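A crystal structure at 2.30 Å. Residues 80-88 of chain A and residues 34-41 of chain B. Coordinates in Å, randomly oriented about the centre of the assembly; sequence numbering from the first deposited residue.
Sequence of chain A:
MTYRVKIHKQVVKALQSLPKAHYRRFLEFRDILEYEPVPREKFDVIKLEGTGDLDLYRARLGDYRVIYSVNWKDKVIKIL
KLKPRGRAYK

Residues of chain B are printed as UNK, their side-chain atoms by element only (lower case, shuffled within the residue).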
# COMPACT_ATOMS: atom_id res chain seq x y z
N LEU A 80 -1.44 -13.87 11.35
CA LEU A 80 -2.48 -13.65 12.34
C LEU A 80 -3.92 -13.82 11.84
O LEU A 80 -4.69 -14.57 12.43
CB LEU A 80 -2.31 -12.27 12.99
CG LEU A 80 -1.10 -12.12 13.92
CD1 LEU A 80 -0.98 -13.33 14.84
CD2 LEU A 80 0.15 -11.98 13.10
N LYS A 81 -4.28 -13.12 10.77
CA LYS A 81 -5.64 -13.24 10.24
C LYS A 81 -5.81 -12.75 8.81
O LYS A 81 -4.91 -12.16 8.23
CB LYS A 81 -6.63 -12.50 11.14
CG LYS A 81 -6.51 -10.99 11.06
CD LYS A 81 -7.66 -10.30 11.77
CE LYS A 81 -8.99 -10.60 11.10
NZ LYS A 81 -10.10 -9.84 11.76
N LEU A 82 -6.99 -13.02 8.26
CA LEU A 82 -7.33 -12.63 6.89
C LEU A 82 -8.41 -11.57 6.93
O LEU A 82 -9.15 -11.47 7.92
CB LEU A 82 -7.85 -13.83 6.10
CG LEU A 82 -6.99 -15.09 6.11
CD1 LEU A 82 -7.65 -16.15 5.23
CD2 LEU A 82 -5.60 -14.76 5.60
N LYS A 83 -8.50 -10.79 5.86
CA LYS A 83 -9.50 -9.74 5.74
C LYS A 83 -9.97 -9.60 4.29
O LYS A 83 -9.24 -9.96 3.35
CB LYS A 83 -8.95 -8.41 6.25
CG LYS A 83 -8.69 -8.38 7.75
CD LYS A 83 -8.12 -7.03 8.18
CE LYS A 83 -9.20 -6.03 8.57
NZ LYS A 83 -9.70 -6.25 9.96
N PRO A 84 -11.19 -9.08 4.08
CA PRO A 84 -11.76 -8.88 2.75
C PRO A 84 -10.90 -7.98 1.88
O PRO A 84 -9.89 -7.46 2.33
CB PRO A 84 -13.12 -8.25 3.04
CG PRO A 84 -13.47 -8.81 4.37
CD PRO A 84 -12.16 -8.70 5.12
N ARG A 85 -11.31 -7.80 0.63
CA ARG A 85 -10.62 -6.96 -0.34
C ARG A 85 -10.31 -5.63 0.33
O ARG A 85 -9.26 -5.01 0.11
CB ARG A 85 -11.53 -6.68 -1.54
CG ARG A 85 -10.84 -6.64 -2.88
CD ARG A 85 -10.67 -8.05 -3.42
NE ARG A 85 -11.57 -8.37 -4.52
CZ ARG A 85 -11.16 -8.68 -5.75
NH1 ARG A 85 -9.86 -8.71 -6.02
NH2 ARG A 85 -12.04 -8.96 -6.70
N GLY A 86 -11.27 -5.22 1.16
CA GLY A 86 -11.24 -3.96 1.87
C GLY A 86 -12.47 -3.37 1.24
O GLY A 86 -12.43 -2.91 0.09
N ARG A 87 -13.57 -3.42 1.98
CA ARG A 87 -14.87 -2.95 1.49
C ARG A 87 -14.94 -1.59 0.83
O ARG A 87 -15.97 -0.95 0.88
CB ARG A 87 -15.91 -3.03 2.61
CG ARG A 87 -15.42 -3.68 3.88
CD ARG A 87 -16.33 -4.81 4.35
NE ARG A 87 -16.08 -5.16 5.75
CZ ARG A 87 -16.64 -6.19 6.39
NH1 ARG A 87 -17.49 -6.99 5.77
NH2 ARG A 87 -16.34 -6.41 7.67
N ALA A 88 -13.86 -1.17 0.17
CA ALA A 88 -13.79 0.11 -0.52
C ALA A 88 -12.42 0.30 -1.19
O ALA A 88 -11.55 -0.57 -1.00
CB ALA A 88 -14.07 1.23 0.47
N UNK B 34 -8.84 1.81 6.67
CA UNK B 34 -10.02 2.13 7.48
C UNK B 34 -10.39 0.91 8.31
O UNK B 34 -10.53 0.97 9.53
c UNK B 34 -11.23 2.46 6.60
c UNK B 34 -12.51 4.19 5.36
o UNK B 34 -13.10 3.43 4.57
o UNK B 34 -12.99 5.28 5.74
c UNK B 34 -11.15 3.77 5.89
N UNK B 35 -10.53 -0.19 7.60
CA UNK B 35 -10.87 -1.50 8.14
C UNK B 35 -10.17 -1.89 9.43
O UNK B 35 -10.74 -2.59 10.27
c UNK B 35 -11.79 -3.39 6.74
o UNK B 35 -11.85 -3.94 5.62
o UNK B 35 -12.68 -3.50 7.61
c UNK B 35 -10.58 -2.55 7.06
N UNK B 36 -8.93 -1.44 9.60
CA UNK B 36 -8.14 -1.80 10.78
C UNK B 36 -8.07 -0.73 11.87
O UNK B 36 -7.63 0.39 11.62
c UNK B 36 -6.85 -3.29 9.25
c UNK B 36 -6.72 -2.22 10.34
c UNK B 36 -5.56 -3.69 8.59
c UNK B 36 -5.93 -2.77 11.52
N UNK B 37 -8.48 -1.11 13.08
CA UNK B 37 -8.51 -0.21 14.23
C UNK B 37 -7.35 -0.41 15.21
O UNK B 37 -6.72 -1.46 15.23
c UNK B 37 -10.80 -1.24 14.16
o UNK B 37 -9.55 -1.09 16.22
c UNK B 37 -9.82 -0.40 14.99
N UNK B 38 -7.08 0.59 16.04
CA UNK B 38 -5.98 0.52 17.00
C UNK B 38 -6.31 -0.64 17.91
O UNK B 38 -5.43 -1.37 18.39
o UNK B 38 -8.07 1.68 20.62
c UNK B 38 -7.19 2.26 18.47
c UNK B 38 -5.89 1.81 17.82
c UNK B 38 -7.12 2.20 19.99
o UNK B 38 -6.13 2.71 20.55
N UNK B 39 -7.61 -0.80 18.13
CA UNK B 39 -8.15 -1.87 18.94
C UNK B 39 -7.56 -3.16 18.45
O UNK B 39 -6.69 -3.76 19.08
c UNK B 39 -10.55 -1.30 19.80
c UNK B 39 -9.67 -1.96 18.75
o UNK B 39 -12.41 0.23 19.67
o UNK B 39 -12.30 -1.38 18.18
c UNK B 39 -11.84 -0.78 19.18
N UNK B 40 -8.10 -3.56 17.31
CA UNK B 40 -7.74 -4.78 16.61
C UNK B 40 -6.24 -4.96 16.54
O UNK B 40 -5.76 -6.09 16.58
c UNK B 40 -8.38 -4.72 15.23
o UNK B 40 -8.76 -4.44 12.42
o UNK B 40 -8.93 -6.62 12.31
c UNK B 40 -7.84 -5.69 14.22
c UNK B 40 -8.56 -5.58 12.89
N UNK B 41 -5.51 -3.86 16.46
CA UNK B 41 -4.06 -3.92 16.41
C UNK B 41 -3.54 -4.37 17.76
O UNK B 41 -2.57 -5.13 17.85
c UNK B 41 -3.45 -2.55 16.05
c UNK B 41 -3.50 -2.36 14.53
c UNK B 41 -2.83 -1.10 14.04
c UNK B 41 -2.03 -2.44 16.56

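Position 34 of chain B carries three side-chain carbons in a row, the last holding two oxygens. That is a glutamate, Glu34(B), its CA-to-CB bond toward chain A but no atom in contact; one carboxylate oxygen is bonded elsewhere in the structure.

Position 35 has two side-chain carbons, the second bearing two oxygens, one carbon shorter than its neighbour. One oxygen lies 3.8 Å from CA of Gly86(A) and 4.0 Å from CG of Arg87(A), and the chain is short enough to be aspartate, Asp35(B). Its OD2 sits at the edge of the Arg87(A) guanidinium, near its plane, but NE of Arg87(A) to OD2 of Asp35(B) is 4.2 Å: opposite charges close together, yet beyond a salt bridge.

Position 36 shows four carbons and no heteroatom, forked at the first, with one arm two carbons long. This is a beta-branched aliphatic, Ile36(B). Its CG1 packs 3.7 Å from CE of Lys83(A), so the outer methylenes of the lysine rest on an aliphatic side chain while its amine continues to a polar partner.

At position 37 a single carbon carries one oxygen and one carbon, which reads as threonine, Thr37(B). It does not touch chain A; it occupies the N-cap position right before the helix, whose first turn is marked by a hydrogen bond from N of position 41 to O of Thr37(B) at 3.0 Å.

Positions 38 and 39 each hold three carbons ending in two oxygens, and neither reaches chain A: Glu38(B) and Glu39(B), both exposed.

Position 40 has the same three carbons and two oxygens, but here the carboxylate meets chain A, with one oxygen 2.5 Å from NZ of Lys83(A). It is Glu40(B), extended with chi1 and chi2 both t. Its other oxygen, OE1, receives a weak hydrogen bond from N of Thr37(B) at 3.4 Å.

Position 41 repeats the four-carbon fork with a long arm, Ile41(B), buried and out of reach of this stretch.

The contact turns on one acid serving two bases. Alternate strand residues Lys81(A) and Lys83(A) both point toward chain B, and OE2 of Glu40(B) forms salt bridges with both: short to NZ of Lys83(A), weak at 3.5 Å to NZ of Lys81(A). Leu82(A), between them, makes no contact. Lys83(A) and Asp35(B) each give up the largest area, 80 Å². Gly86(A) adopts backbone angles that by themselves call for glycine, and its CA lies 3.8 Å from OD1 of Asp35(B). The rule is one carboxylate shared by two lysines of the strand, with aliphatic packing on the end of the Lys83(A) stem.

Chain B 34-41: EDITEEEI
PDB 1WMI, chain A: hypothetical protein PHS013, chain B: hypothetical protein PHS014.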